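Local coordinates for transcriptional regulator, badm/rrf2 family (Thermincola potens, PDB 4CIC), which probably binds DNA as IscR, an Rrf2-family transcription factor linked to iron-sulfur cluster biogenesis, at residues M18-Q23 against A36-L41. The protein carries 3 engineered substitutions. Residues are numbered along the deposited sequence; the frame is centred on the assembly and turned at random.
Sequences MFDLAQ and AERQGL
D20 on helix 9-23 and Q39 at the end of helix 32-39 are the nearest pair of CA atoms across the two segments, 7.7 Å apart, and polar side chains bridge the gap. With CG of D20 anti to the backbone N (chi1 -176°), its carboxylate reaches across to R38. The guanidinium grips it side-on: R38 NE donates to D20 OD2 at 2.8 Å and R38 NH2 to D20 OD1 at 2.9 Å, each on a syn lone pair. The two planes lie only 20° apart, the geometry of a bidentate salt bridge. The anti lone pair of D20 OD2 takes a third bond, nearly straight, from Q39 NE2 at 3.0 Å; the amide plane stands 79° to the carboxylate, with OD2 almost in it. Helices 32-39 and 43-55 probably form the helix-turn-helix of this Rrf2-like regulator, and this cluster ties the first of them to helix 9-23, which also packs through F19 on the second subunit. Replacing D20 by an alanine removes both carboxylate oxygens, which is likely to leave the R38 guanidinium without its acidic mate and the Q39 amide freer to turn. Q39 NE2 also donates to a water, which in turn donates to Q23 OE1 at 2.6 Å.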
loop_
_atom_site.group_PDB
_atom_site.type_symbol
_atom_site.label_atom_id
_atom_site.label_comp_id
_atom_site.label_asym_id
_atom_site.label_seq_id
_atom_site.Cartn_x
_atom_site.Cartn_y
_atom_site.Cartn_z
ATOM N N MET A 18 -11.561 -16.155 -3.428
ATOM C CA MET A 18 -12.897 -15.573 -3.522
ATOM C C MET A 18 -13.261 -15.351 -4.972
ATOM O O MET A 18 -14.416 -15.548 -5.361
ATOM C CB MET A 18 -12.991 -14.260 -2.737
ATOM C CG MET A 18 -12.929 -14.465 -1.212
ATOM S SD MET A 18 -14.450 -15.299 -0.622
ATOM C CE MET A 18 -15.678 -14.059 -0.958
ATOM N N PHE A 19 -12.281 -14.971 -5.785
ATOM C CA PHE A 19 -12.553 -14.780 -7.204
ATOM C C PHE A 19 -12.860 -16.120 -7.882
ATOM O O PHE A 19 -13.752 -16.211 -8.730
ATOM C CB PHE A 19 -11.421 -14.038 -7.924
ATOM C CG PHE A 19 -11.716 -13.790 -9.374
ATOM C CD1 PHE A 19 -12.761 -12.950 -9.746
ATOM C CD2 PHE A 19 -10.994 -14.432 -10.358
ATOM C CE1 PHE A 19 -13.071 -12.749 -11.101
ATOM C CE2 PHE A 19 -11.299 -14.243 -11.699
ATOM C CZ PHE A 19 -12.331 -13.381 -12.066
ATOM N N ASP A 20 -12.117 -17.157 -7.520
ATOM C CA ASP A 20 -12.410 -18.491 -8.074
ATOM C C ASP A 20 -13.842 -18.887 -7.725
ATOM O O ASP A 20 -14.606 -19.381 -8.593
ATOM C CB ASP A 20 -11.390 -19.513 -7.553
ATOM C CG ASP A 20 -11.578 -20.907 -8.164
ATOM O OD1 ASP A 20 -12.564 -21.589 -7.819
ATOM O OD2 ASP A 20 -10.717 -21.317 -8.985
ATOM N N LEU A 21 -14.249 -18.678 -6.475
ATOM C CA LEU A 21 -15.657 -18.921 -6.132
ATOM C C LEU A 21 -16.636 -18.061 -6.945
ATOM O O LEU A 21 -17.695 -18.538 -7.369
ATOM C CB LEU A 21 -15.889 -18.724 -4.632
ATOM C CG LEU A 21 -15.206 -19.756 -3.736
ATOM C CD1 LEU A 21 -15.280 -19.327 -2.274
ATOM C CD2 LEU A 21 -15.956 -21.097 -3.909
ATOM N N ALA A 22 -16.285 -16.800 -7.194
ATOM C CA ALA A 22 -17.136 -15.944 -8.034
ATOM C C ALA A 22 -17.309 -16.518 -9.440
ATOM O O ALA A 22 -18.413 -16.476 -10.022
ATOM C CB ALA A 22 -16.566 -14.494 -8.104
ATOM N N GLN A 23 -16.216 -17.052 -9.985
ATOM C CA GLN A 23 -16.225 -17.658 -11.324
ATOM C C GLN A 23 -17.085 -18.898 -11.389
ATOM O O GLN A 23 -17.502 -19.293 -12.470
ATOM C CB GLN A 23 -14.811 -18.036 -11.768
ATOM C CG GLN A 23 -13.985 -16.783 -12.082
ATOM C CD GLN A 23 -12.586 -17.105 -12.600
ATOM O OE1 GLN A 23 -11.747 -17.644 -11.874
ATOM N NE2 GLN A 23 -12.328 -16.758 -13.857
ATOM N N ALA A 36 -7.727 -24.956 -4.997
ATOM C CA ALA A 36 -6.281 -24.983 -4.791
ATOM C C ALA A 36 -5.592 -25.387 -6.082
ATOM O O ALA A 36 -4.533 -24.878 -6.415
ATOM C CB ALA A 36 -5.920 -25.942 -3.667
ATOM N N GLU A 37 -6.222 -26.290 -6.828
ATOM C CA GLU A 37 -5.637 -26.784 -8.065
ATOM C C GLU A 37 -5.628 -25.699 -9.141
ATOM O O GLU A 37 -4.645 -25.524 -9.853
ATOM C CB GLU A 37 -6.422 -28.003 -8.569
ATOM C CG GLU A 37 -5.611 -28.957 -9.409
ATOM C CD GLU A 37 -4.960 -30.040 -8.576
ATOM O OE1 GLU A 37 -5.685 -30.717 -7.812
ATOM O OE2 GLU A 37 -3.725 -30.212 -8.677
ATOM N N ARG A 38 -6.731 -24.974 -9.264
ATOM C CA ARG A 38 -6.855 -23.978 -10.317
ATOM C C ARG A 38 -6.000 -22.756 -10.026
ATOM O O ARG A 38 -5.517 -22.100 -10.941
ATOM C CB ARG A 38 -8.307 -23.534 -10.471
ATOM C CG ARG A 38 -9.190 -24.539 -11.193
ATOM C CD ARG A 38 -10.569 -23.949 -11.449
ATOM N NE ARG A 38 -11.310 -23.745 -10.210
ATOM C CZ ARG A 38 -12.077 -24.669 -9.639
ATOM N NH1 ARG A 38 -12.203 -25.867 -10.208
ATOM N NH2 ARG A 38 -12.727 -24.399 -8.510
ATOM N N GLN A 39 -5.830 -22.446 -8.748
ATOM C CA GLN A 39 -5.175 -21.195 -8.356
ATOM C C GLN A 39 -3.732 -21.363 -7.916
ATOM O O GLN A 39 -3.048 -20.376 -7.623
ATOM C CB GLN A 39 -5.979 -20.486 -7.260
ATOM C CG GLN A 39 -7.400 -20.108 -7.680
ATOM C CD GLN A 39 -7.439 -19.275 -8.948
ATOM O OE1 GLN A 39 -6.551 -18.460 -9.205
ATOM N NE2 GLN A 39 -8.468 -19.481 -9.751
ATOM N N GLY A 40 -3.267 -22.606 -7.870
ATOM C CA GLY A 40 -1.914 -22.893 -7.424
ATOM C C GLY A 40 -1.723 -22.478 -5.979
ATOM O O GLY A 40 -0.784 -21.755 -5.646
ATOM N N LEU A 41 -2.632 -22.921 -5.118
ATOM C CA LEU A 41 -2.560 -22.600 -3.697
ATOM C C LEU A 41 -2.352 -23.860 -2.892
ATOM O O LEU A 41 -2.770 -24.942 -3.305
ATOM C CB LEU A 41 -3.848 -21.935 -3.226
ATOM C CG LEU A 41 -4.411 -20.861 -4.151
ATOM C CD1 LEU A 41 -5.737 -20.354 -3.623
ATOM C CD2 LEU A 41 -3.406 -19.725 -4.315
HETATM O O HOH W 1 -9.176 -17.353 -11.717
#